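Local coordinates for carbohydrate-binding protein (Flavonifractor plautii, PDB 6N1B) that probably removes the acetyl group from the N-acetylgalactosamine of the A blood group antigen, here holding the B trisaccharide in its glycan pocket, at residues G229-V238 and Q266-D274. Residues are numbered along the deposited sequence; the frame is centred on the assembly and turned at random.
Sequences GYQNGQANFV and QQLAPWHQD. With CA (calcium ion), chain C; CA (calcium ion), chain D; GLA (alpha-D-galactopyranose), chain B; GAL (beta-D-galactopyranose), chain E.
Tyr230 sets the edge of its ring on one face of Trp271, a T-shaped pair with the planes at 78° and CD1 of Tyr230 3.7 Å from CZ2 of Trp271. A trans chi1 of -162° swings the tyrosine ring beside its carbonyl carbon, where a face meets the beta-galactose, whose C6 lies over the rim, 3.6 Å from CD2 of Tyr230. Both aromatics therefore line the glycan pocket: the indole presents its edge to the alpha-galactose, and the backbone N of Tyr230 bonds that sugar's O6 at 2.9 Å.

At the edge of the indole and in its plane, Asn236 ND2 gives a 2.9 Å hydrogen bond to Pro270 O, arriving nearly in line with the C=O. Further along, the Pro270 ring packs on Asn236 CB and on Val238, CG2 of Val238 lying 3.9 Å from CB of Pro270; the bent side chain of Gln234 lays its amide against Ala269 CB, with its main polar partner in Phe291.

Outside the two segments, Tyr335 OH bonds Trp271 NE1 and Asp297 bonds Tyr230 OH, so each ring is anchored at its polar end. Trp271 sits with His272 in a classic beta bulge opposite Gln289, where the strand turns a corner. His272 ND1 lies over the indole face opposite Tyr230 and donates to Trp271 O at 2.7 Å, within the imidazole plane but from above that of the carbonyl, which also accepts from Asn223. NE2 of His272 meets the metal modelled as calcium at 2.1 Å, short for calcium, so its identity is uncertain; four waters and Asp120 complete the site. The contact thus joins two four-stranded antiparallel sheets, consistent with consecutive beta-propeller blades, and ties sugar recognition to metal binding: adjacent bulge residues supply an aromatic edge for the sugar and a metal ligand.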
ATOM      1  N   GLY A 229     -13.972  10.091  -6.216  1.00  9.30           N
ATOM      2  CA  GLY A 229     -13.359   9.561  -5.024  1.00 10.06           C
ATOM      3  C   GLY A 229     -14.175   8.437  -4.375  1.00  9.76           C
ATOM      4  O   GLY A 229     -14.684   7.549  -5.053  1.00  9.60           O
ATOM      5  N   TYR A 230     -14.305   8.536  -3.050  1.00  9.63           N
ATOM      6  CA  TYR A 230     -14.851   7.433  -2.209  1.00 10.12           C
ATOM      7  C   TYR A 230     -16.269   6.976  -2.618  1.00  9.22           C
ATOM      8  O   TYR A 230     -16.591   5.814  -2.551  1.00 10.39           O
ATOM      9  CB  TYR A 230     -14.808   7.840  -0.711  1.00 10.40           C
ATOM     10  CG  TYR A 230     -14.919   6.725   0.263  1.00  9.79           C
ATOM     11  CD1 TYR A 230     -13.826   5.947   0.586  1.00 11.23           C
ATOM     12  CD2 TYR A 230     -16.122   6.385   0.854  1.00 10.16           C
ATOM     13  CE1 TYR A 230     -13.886   4.916   1.510  1.00 10.29           C
ATOM     14  CE2 TYR A 230     -16.205   5.410   1.805  1.00  9.96           C
ATOM     15  CZ  TYR A 230     -15.079   4.663   2.146  1.00  9.84           C
ATOM     16  OH  TYR A 230     -15.206   3.585   3.092  1.00 11.92           O
ATOM     17  N   GLN A 231     -17.103   7.991  -3.043  1.00 10.20           N
ATOM     18  CA  GLN A 231     -18.500   7.628  -3.450  1.00 11.19           C
ATOM     19  C   GLN A 231     -18.665   7.284  -4.924  1.00 11.00           C
ATOM     20  O   GLN A 231     -19.792   7.038  -5.352  1.00 11.99           O
ATOM     21  CB  GLN A 231     -19.455   8.745  -3.067  1.00 11.64           C
ATOM     22  CG  GLN A 231     -19.435   9.103  -1.600  1.00 14.53           C
ATOM     23  CD  GLN A 231     -19.898   8.011  -0.637  1.00 16.69           C
ATOM     24  OE1 GLN A 231     -20.612   7.121  -1.002  1.00 15.64           O
ATOM     25  NE2 GLN A 231     -19.370   8.068   0.644  1.00 18.27           N
ATOM     26  N   ASN A 232     -17.570   7.212  -5.680  1.00  9.77           N
ATOM     27  CA  ASN A 232     -17.659   6.807  -7.088  1.00  9.38           C
ATOM     28  C   ASN A 232     -18.154   5.395  -7.208  1.00  9.35           C
ATOM     29  O   ASN A 232     -18.871   5.046  -8.215  1.00 10.89           O
ATOM     30  CB  ASN A 232     -16.326   7.049  -7.795  1.00  9.56           C
ATOM     31  CG  ASN A 232     -16.421   7.068  -9.295  1.00  9.89           C
ATOM     32  OD1 ASN A 232     -15.695   6.217 -10.015  1.00 12.59           O
ATOM     33  ND2 ASN A 232     -17.145   8.014  -9.803  1.00  9.46           N
ATOM     34  N   GLY A 233     -17.752   4.524  -6.302  1.00  9.11           N
ATOM     35  CA  GLY A 233     -18.323   3.197  -6.234  1.00  9.26           C
ATOM     36  C   GLY A 233     -18.090   2.278  -7.375  1.00  9.14           C
ATOM     37  O   GLY A 233     -16.950   2.057  -7.822  1.00  9.25           O
ATOM     38  N   GLN A 234     -19.192   1.675  -7.904  1.00  9.31           N
ATOM     39  CA  GLN A 234     -19.152   0.655  -8.954  1.00  9.21           C
ATOM     40  C   GLN A 234     -18.681   1.240 -10.306  1.00  9.25           C
ATOM     41  O   GLN A 234     -18.451   0.471 -11.203  1.00 10.81           O
ATOM     42  CB  GLN A 234     -20.519  -0.032  -9.052  1.00  9.38           C
ATOM     43  CG  GLN A 234     -20.857  -0.916  -7.869  1.00  9.28           C
ATOM     44  CD  GLN A 234     -19.870  -2.039  -7.648  1.00 11.59           C
ATOM     45  OE1 GLN A 234     -19.423  -2.697  -8.588  1.00 12.13           O
ATOM     46  NE2 GLN A 234     -19.538  -2.239  -6.311  1.00 14.64           N
ATOM     47  N   ALA A 235     -18.507   2.575 -10.423  1.00  8.42           N
ATOM     48  CA  ALA A 235     -17.910   3.192 -11.583  1.00  9.33           C
ATOM     49  C   ALA A 235     -16.391   3.152 -11.593  1.00 10.24           C
ATOM     50  O   ALA A 235     -15.754   3.537 -12.585  1.00 10.90           O
ATOM     51  CB  ALA A 235     -18.379   4.616 -11.771  1.00 11.20           C
ATOM     52  N   ASN A 236     -15.780   2.699 -10.478  1.00  8.34           N
ATOM     53  CA  ASN A 236     -14.331   2.627 -10.370  1.00  8.32           C
ATOM     54  C   ASN A 236     -13.771   1.576 -11.347  1.00  8.00           C
ATOM     55  O   ASN A 236     -14.368   0.543 -11.571  1.00  9.13           O
ATOM     56  CB  ASN A 236     -13.880   2.241  -8.970  1.00  8.52           C
ATOM     57  CG  ASN A 236     -14.269   3.267  -7.921  1.00  9.16           C
ATOM     58  OD1 ASN A 236     -14.589   4.402  -8.220  1.00  9.15           O
ATOM     59  ND2 ASN A 236     -14.017   2.890  -6.637  1.00  8.87           N
ATOM     60  N   PHE A 237     -12.527   1.833 -11.817  1.00  8.04           N
ATOM     61  CA  PHE A 237     -11.821   0.832 -12.669  1.00  8.63           C
ATOM     62  C   PHE A 237     -10.310   1.084 -12.550  1.00  8.31           C
ATOM     63  O   PHE A 237      -9.858   2.214 -12.436  1.00  7.96           O
ATOM     64  CB  PHE A 237     -12.305   0.885 -14.142  1.00  8.66           C
ATOM     65  CG  PHE A 237     -12.040   2.187 -14.833  1.00  8.79           C
ATOM     66  CD1 PHE A 237     -12.860   3.207 -14.695  1.00  9.71           C
ATOM     67  CD2 PHE A 237     -10.926   2.294 -15.622  1.00 10.57           C
ATOM     68  CE1 PHE A 237     -12.646   4.377 -15.299  1.00 11.16           C
ATOM     69  CE2 PHE A 237     -10.672   3.494 -16.302  1.00 11.26           C
ATOM     70  CZ  PHE A 237     -11.559   4.533 -16.158  1.00 11.33           C
ATOM     71  N   VAL A 238      -9.557  -0.018 -12.649  1.00  8.37           N
ATOM     72  CA  VAL A 238      -8.097   0.045 -12.564  1.00  8.35           C
ATOM     73  C   VAL A 238      -7.462   0.221 -13.942  1.00  8.39           C
ATOM     74  O   VAL A 238      -7.886  -0.370 -14.963  1.00  8.61           O
ATOM     75  CB  VAL A 238      -7.577  -1.216 -11.834  1.00  8.42           C
ATOM     76  CG1 VAL A 238      -6.094  -1.421 -11.968  1.00  8.75           C
ATOM     77  CG2 VAL A 238      -7.935  -1.195 -10.349  1.00  9.66           C
ATOM     78  N   GLN A 266     -22.578 -11.002  -7.038  1.00 12.08           N
ATOM     79  CA  GLN A 266     -22.637  -9.545  -7.208  1.00 12.04           C
ATOM     80  C   GLN A 266     -21.219  -9.094  -7.604  1.00 10.71           C
ATOM     81  O   GLN A 266     -20.220  -9.543  -7.041  1.00 10.22           O
ATOM     82  CB  GLN A 266     -23.034  -8.778  -5.941  1.00 19.14           C
ATOM     83  CG  GLN A 266     -24.285  -9.090  -5.136  1.00 29.35           C
ATOM     84  CD  GLN A 266     -25.255  -9.177  -6.152  1.00 21.29           C
ATOM     85  OE1 GLN A 266     -25.426  -8.071  -6.932  1.00 31.48           O
ATOM     86  NE2 GLN A 266     -26.219 -10.113  -6.035  1.00 27.56           N
ATOM     87  N   GLN A 267     -21.132  -8.144  -8.575  1.00  8.55           N
ATOM     88  CA  GLN A 267     -19.821  -7.675  -9.025  1.00  8.15           C
ATOM     89  C   GLN A 267     -19.122  -6.864  -7.963  1.00  8.43           C
ATOM     90  O   GLN A 267     -19.710  -6.043  -7.309  1.00 10.16           O
ATOM     91  CB  GLN A 267     -20.102  -6.836 -10.282  1.00  9.85           C
ATOM     92  CG  GLN A 267     -18.785  -6.261 -10.905  1.00  8.69           C
ATOM     93  CD  GLN A 267     -17.843  -7.265 -11.448  1.00  8.01           C
ATOM     94  OE1 GLN A 267     -18.264  -8.190 -12.211  1.00 10.42           O
ATOM     95  NE2 GLN A 267     -16.529  -7.131 -11.103  1.00  9.07           N
ATOM     96  N   LEU A 268     -17.821  -7.098  -7.873  1.00  8.10           N
ATOM     97  CA  LEU A 268     -16.961  -6.314  -6.968  1.00  8.66           C
ATOM     98  C   LEU A 268     -16.274  -5.210  -7.715  1.00  8.01           C
ATOM     99  O   LEU A 268     -15.883  -5.359  -8.886  1.00  9.14           O
ATOM    100  CB  LEU A 268     -15.925  -7.291  -6.313  1.00  8.20           C
ATOM    101  CG  LEU A 268     -16.562  -8.325  -5.361  1.00  9.14           C
ATOM    102  CD1 LEU A 268     -15.653  -9.495  -5.253  1.00 10.36           C
ATOM    103  CD2 LEU A 268     -16.779  -7.640  -4.058  1.00 10.23           C
ATOM    104  N   ALA A 269     -16.036  -4.098  -7.034  1.00  8.94           N
ATOM    105  CA  ALA A 269     -15.362  -2.942  -7.579  1.00  8.39           C
ATOM    106  C   ALA A 269     -14.127  -2.611  -6.754  1.00  7.48           C
ATOM    107  O   ALA A 269     -14.105  -2.833  -5.534  1.00  8.79           O
ATOM    108  CB  ALA A 269     -16.288  -1.724  -7.566  1.00  9.90           C
ATOM    109  N   PRO A 270     -13.097  -2.066  -7.400  1.00  7.40           N
ATOM    110  CA  PRO A 270     -11.857  -1.799  -6.710  1.00  7.57           C
ATOM    111  C   PRO A 270     -11.950  -0.519  -5.877  1.00  8.38           C
ATOM    112  O   PRO A 270     -12.533   0.475  -6.253  1.00  8.02           O
ATOM    113  CB  PRO A 270     -10.829  -1.603  -7.831  1.00  8.38           C
ATOM    114  CG  PRO A 270     -11.695  -1.068  -8.996  1.00  9.46           C
ATOM    115  CD  PRO A 270     -13.002  -1.805  -8.817  1.00  9.08           C
ATOM    116  N   TRP A 271     -11.186  -0.533  -4.752  1.00  7.58           N
ATOM    117  CA  TRP A 271     -10.821   0.698  -4.051  1.00  7.86           C
ATOM    118  C   TRP A 271      -9.340   0.937  -4.031  1.00  7.42           C
ATOM    119  O   TRP A 271      -8.821   1.946  -4.557  1.00  8.33           O
ATOM    120  CB  TRP A 271     -11.402   0.794  -2.578  1.00  8.16           C
ATOM    121  CG  TRP A 271     -11.014   2.075  -1.888  1.00  8.71           C
ATOM    122  CD1 TRP A 271     -10.230   2.183  -0.734  1.00  8.32           C
ATOM    123  CD2 TRP A 271     -11.257   3.422  -2.339  1.00  8.32           C
ATOM    124  NE1 TRP A 271     -10.066   3.480  -0.434  1.00  9.44           N
ATOM    125  CE2 TRP A 271     -10.689   4.286  -1.365  1.00  8.79           C
ATOM    126  CE3 TRP A 271     -12.019   3.988  -3.386  1.00  8.41           C
ATOM    127  CZ2 TRP A 271     -10.731   5.636  -1.443  1.00  9.55           C
ATOM    128  CZ3 TRP A 271     -12.073   5.371  -3.447  1.00  9.25           C
ATOM    129  CH2 TRP A 271     -11.448   6.208  -2.516  1.00  9.42           C
ATOM    130  N   HIS A 272      -8.564   0.027  -3.417  1.00  7.74           N
ATOM    131  CA  HIS A 272      -7.129   0.161  -3.242  1.00  7.92           C
ATOM    132  C   HIS A 272      -6.527  -1.227  -3.502  1.00  7.68           C
ATOM    133  O   HIS A 272      -7.211  -2.250  -3.402  1.00  8.93           O
ATOM    134  CB  HIS A 272      -6.749   0.694  -1.853  1.00  8.05           C
ATOM    135  CG  HIS A 272      -6.810   2.130  -1.626  1.00  8.04           C
ATOM    136  ND1 HIS A 272      -7.490   3.026  -2.420  1.00  7.83           N
ATOM    137  CD2 HIS A 272      -6.242   2.871  -0.631  1.00  9.54           C
ATOM    138  CE1 HIS A 272      -7.295   4.261  -1.942  1.00  7.71           C
ATOM    139  NE2 HIS A 272      -6.539   4.217  -0.863  1.00 10.21           N
ATOM    140  N   GLN A 273      -5.225  -1.293  -3.823  1.00  7.76           N
ATOM    141  CA  GLN A 273      -4.625  -2.585  -4.224  1.00  7.72           C
ATOM    142  C   GLN A 273      -3.102  -2.563  -4.105  1.00  7.87           C
ATOM    143  O   GLN A 273      -2.491  -1.504  -4.127  1.00  7.87           O
ATOM    144  CB  GLN A 273      -5.000  -2.945  -5.664  1.00  8.59           C
ATOM    145  CG  GLN A 273      -4.603  -1.881  -6.711  1.00  8.50           C
ATOM    146  CD  GLN A 273      -5.538  -0.680  -6.813  1.00  8.19           C
ATOM    147  OE1 GLN A 273      -6.792  -0.843  -6.744  1.00  9.35           O
ATOM    148  NE2 GLN A 273      -4.953   0.540  -7.002  1.00  9.23           N
ATOM    149  N   ASP A 274      -2.561  -3.797  -4.001  1.00  7.52           N
ATOM    150  CA  ASP A 274      -1.100  -4.034  -4.032  1.00  7.56           C
ATOM    151  C   ASP A 274      -0.939  -5.222  -4.988  1.00  7.65           C
ATOM    152  O   ASP A 274      -1.636  -6.213  -4.919  1.00  8.14           O
ATOM    153  CB  ASP A 274      -0.569  -4.403  -2.638  1.00  8.36           C
ATOM    154  CG  ASP A 274       0.940  -4.547  -2.589  1.00  8.20           C
ATOM    155  OD1 ASP A 274       1.639  -3.714  -3.251  1.00  8.29           O
ATOM    156  OD2 ASP A 274       1.443  -5.414  -1.846  1.00  9.98           O
TER
HETATM  157 CA    CA C 501      -5.931   5.927   0.178  1.00  7.11          CA
HETATM  158 CA    CA D 502       3.906  -2.879  -3.087  1.00  8.79          CA
HETATM  159  C1  GLA B   3     -10.498   8.812   0.976  1.00 16.88           C
HETATM  160  C2  GLA B   3      -8.965   8.572   0.769  1.00 14.12           C
HETATM  161  C3  GLA B   3      -8.320   9.855   0.219  1.00 22.29           C
HETATM  162  C4  GLA B   3      -9.043  10.366  -1.081  1.00 15.92           C
HETATM  163  C5  GLA B   3     -10.586  10.412  -0.852  1.00 18.54           C
HETATM  164  C6  GLA B   3     -11.337  10.553  -2.113  1.00 20.19           C
HETATM  165  O2  GLA B   3      -8.417   8.262   2.104  1.00 20.90           O
HETATM  166  O3  GLA B   3      -6.710   9.666   0.025  1.00 20.41           O
HETATM  167  O4  GLA B   3      -8.691   9.468  -2.065  1.00 18.65           O
HETATM  168  O5  GLA B   3     -11.103   9.109  -0.335  1.00 17.06           O
HETATM  169  O6  GLA B   3     -12.808  10.697  -1.909  1.00 14.53           O
HETATM  170  C1  GAL E   1     -13.827  11.727   3.184  1.00 21.93           C
HETATM  171  C2  GAL E   1     -12.357  11.389   2.953  1.00 19.13           C
HETATM  172  C3  GAL E   1     -12.276  10.128   2.098  1.00 19.78           C
HETATM  173  C4  GAL E   1     -13.015   8.919   2.652  1.00 21.53           C
HETATM  174  C5  GAL E   1     -14.411   9.437   2.952  1.00 20.78           C
HETATM  175  C6  GAL E   1     -15.102   8.338   3.750  1.00 23.68           C
HETATM  176  O1  GAL E   1     -13.913  12.883   3.984  1.00 29.60           O
HETATM  177  O2  GAL E   1     -11.725  12.499   2.210  1.00 19.85           O
HETATM  178  O3  GAL E   1     -10.785   9.874   1.894  1.00 20.21           O
HETATM  179  O4  GAL E   1     -12.286   8.564   3.844  1.00 22.37           O
HETATM  180  O5  GAL E   1     -14.351  10.562   3.842  1.00 25.21           O
HETATM  181  O6  GAL E   1     -16.477   8.692   3.813  1.00 31.67           O
HETATM  182  O   HOH W   1       3.986  -5.065  -2.243  1.00 12.48           O
HETATM  183  O   HOH W   2      -7.565   6.272   1.280  1.00 14.91           O
HETATM  184  O   HOH W   3      -4.956   4.814   1.742  1.00 11.44           O
HETATM  185  O   HOH W   4      -5.739   7.691   1.384  1.00 32.40           O
HETATM  186  O   HOH W   5      -6.691   7.090  -1.453  1.00 10.71           O